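Local coordinates for protein diguanylate cyclase TpbB (Pseudomonas aeruginosa, PDB 4IOB) that catalyses the condensation of two GTP molecules into the second messenger cyclic-di-GMP, a signal that promotes biofilm formation, through its cytoplasmic GGDEF domain, at residues A49-V53 with I107-D111. Numbering follows the deposited sequence.
Sequences AGDTV and IRLSD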
loop_
_atom_site.group_PDB
_atom_site.type_symbol
_atom_site.label_atom_id
_atom_site.label_comp_id
_atom_site.label_asym_id
_atom_site.label_seq_id
_atom_site.Cartn_x
_atom_site.Cartn_y
_atom_site.Cartn_z
ATOM N N ALA A 49 -8.555 -17.236 -8.557
ATOM C CA ALA A 49 -7.278 -17.333 -7.864
ATOM C C ALA A 49 -6.758 -15.947 -7.507
ATOM O O ALA A 49 -6.185 -15.743 -6.438
ATOM C CB ALA A 49 -6.264 -18.078 -8.719
ATOM N N GLY A 50 -6.961 -14.994 -8.412
ATOM C CA GLY A 50 -6.546 -13.617 -8.175
ATOM C C GLY A 50 -7.138 -13.076 -6.889
ATOM O O GLY A 50 -6.450 -12.428 -6.100
ATOM N N ASP A 51 -8.423 -13.345 -6.678
ATOM C CA ASP A 51 -9.105 -12.919 -5.464
ATOM C C ASP A 51 -8.439 -13.520 -4.233
ATOM O O ASP A 51 -8.034 -12.798 -3.321
ATOM C CB ASP A 51 -10.581 -13.318 -5.512
ATOM C CG ASP A 51 -11.323 -12.665 -6.661
ATOM O OD1 ASP A 51 -10.790 -11.692 -7.237
ATOM O OD2 ASP A 51 -12.439 -13.121 -6.988
ATOM N N THR A 52 -8.325 -14.844 -4.212
ATOM C CA THR A 52 -7.692 -15.532 -3.097
ATOM C C THR A 52 -6.359 -14.877 -2.751
ATOM O O THR A 52 -5.974 -14.809 -1.584
ATOM C CB THR A 52 -7.463 -17.023 -3.406
ATOM O OG1 THR A 52 -8.712 -17.643 -3.733
ATOM C CG2 THR A 52 -6.853 -17.728 -2.205
ATOM N N VAL A 53 -5.661 -14.391 -3.773
ATOM C CA VAL A 53 -4.381 -13.723 -3.571
ATOM C C VAL A 53 -4.574 -12.349 -2.939
ATOM O O VAL A 53 -3.866 -11.984 -2.001
ATOM C CB VAL A 53 -3.601 -13.576 -4.890
ATOM C CG1 VAL A 53 -2.344 -12.747 -4.673
ATOM C CG2 VAL A 53 -3.254 -14.945 -5.455
ATOM N N ILE A 107 2.043 -17.998 -1.307
ATOM C CA ILE A 107 0.620 -18.004 -0.982
ATOM C C ILE A 107 -0.033 -19.321 -1.390
ATOM O O ILE A 107 -0.059 -19.674 -2.569
ATOM C CB ILE A 107 -0.125 -16.843 -1.667
ATOM C CG1 ILE A 107 0.349 -15.500 -1.108
ATOM C CG2 ILE A 107 -1.627 -16.996 -1.487
ATOM C CD1 ILE A 107 -0.358 -14.305 -1.711
ATOM N N ARG A 108 -0.559 -20.041 -0.406
ATOM C CA ARG A 108 -1.208 -21.323 -0.651
ATOM C C ARG A 108 -2.623 -21.114 -1.176
ATOM O O ARG A 108 -3.463 -20.525 -0.497
ATOM C CB ARG A 108 -1.252 -22.142 0.639
ATOM C CG ARG A 108 0.063 -22.167 1.402
ATOM N N LEU A 109 -2.884 -21.596 -2.387
ATOM C CA LEU A 109 -4.213 -21.477 -2.980
ATOM C C LEU A 109 -5.176 -22.504 -2.391
ATOM O O LEU A 109 -4.798 -23.302 -1.534
ATOM C CB LEU A 109 -4.144 -21.610 -4.502
ATOM C CG LEU A 109 -3.494 -20.438 -5.242
ATOM C CD1 LEU A 109 -3.440 -20.707 -6.738
ATOM C CD2 LEU A 109 -4.240 -19.144 -4.954
ATOM N N SER A 110 -6.419 -22.479 -2.859
ATOM C CA SER A 110 -7.462 -23.342 -2.312
ATOM C C SER A 110 -7.286 -24.807 -2.704
ATOM O O SER A 110 -7.854 -25.695 -2.068
ATOM C CB SER A 110 -8.845 -22.850 -2.747
ATOM O OG SER A 110 -9.095 -21.542 -2.263
ATOM N N ASP A 111 -6.503 -25.057 -3.749
ATOM C CA ASP A 111 -6.322 -26.417 -4.251
ATOM C C ASP A 111 -4.905 -26.940 -4.033
ATOM O O ASP A 111 -4.479 -27.891 -4.689
ATOM C CB ASP A 111 -6.694 -26.497 -5.734
ATOM C CG ASP A 111 -5.812 -25.624 -6.604
ATOM O OD1 ASP A 111 -4.778 -25.133 -6.103
ATOM O OD2 ASP A 111 -6.151 -25.430 -7.790
#
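Leu-109 lays its isobutyl end over one flank of the helix that contains residues 49-53, bridging one helical turn. Leu-109 CD2 lies 4.0 Å from Thr-52 CG2 and 4.3 Å from Val-53 CG2, while Leu-109 CD1 sits 4.3 Å from Ala-49 CB. Although the CA-to-CB bond of Leu-109 runs sideways to the helix, the longer leucine side chain brings both methyls close. Ala-49 suits the receiving side because its single methyl leaves room for the leucine; its carbonyl O, 3.0 Å from Val-53 N, is held in the helical hydrogen bond. Thr-52 has two characters: CG2 joins the apolar patch, whereas OG1 makes a weak hydrogen bond back to the carbonyl of Ala-48. Thr-52 OG1 lies 4.2 Å from Ser-110 OG, too far for a hydrogen bond, so the two hydroxyls merely adjoin at the more open edge. The contact belongs to the GGDEF domain, where it packs a small antiparallel hairpin, strands 107-108 and 114-115, against the first turns of helix 47-62; Ile-107 pairs with Val-115 through the backbone. This hairpin is separate from the central five-stranded sheet. Deeper in, Ile-107 directs CD1 to 3.9 Å from Val-53 CG1, two branched aliphatic side chains with no polar atoms of their own to bury, and it also touches Asn-56 and Arg-60 farther along the helix. Between Ile-107 and Leu-109, the CA-to-CB bond of Arg-108 points away from the helix, which suits a charged residue on the exposed side. Val-53 also brings the packing near the active site: its side chain is about 5 Å from that of the magnesium ligand Ser-35.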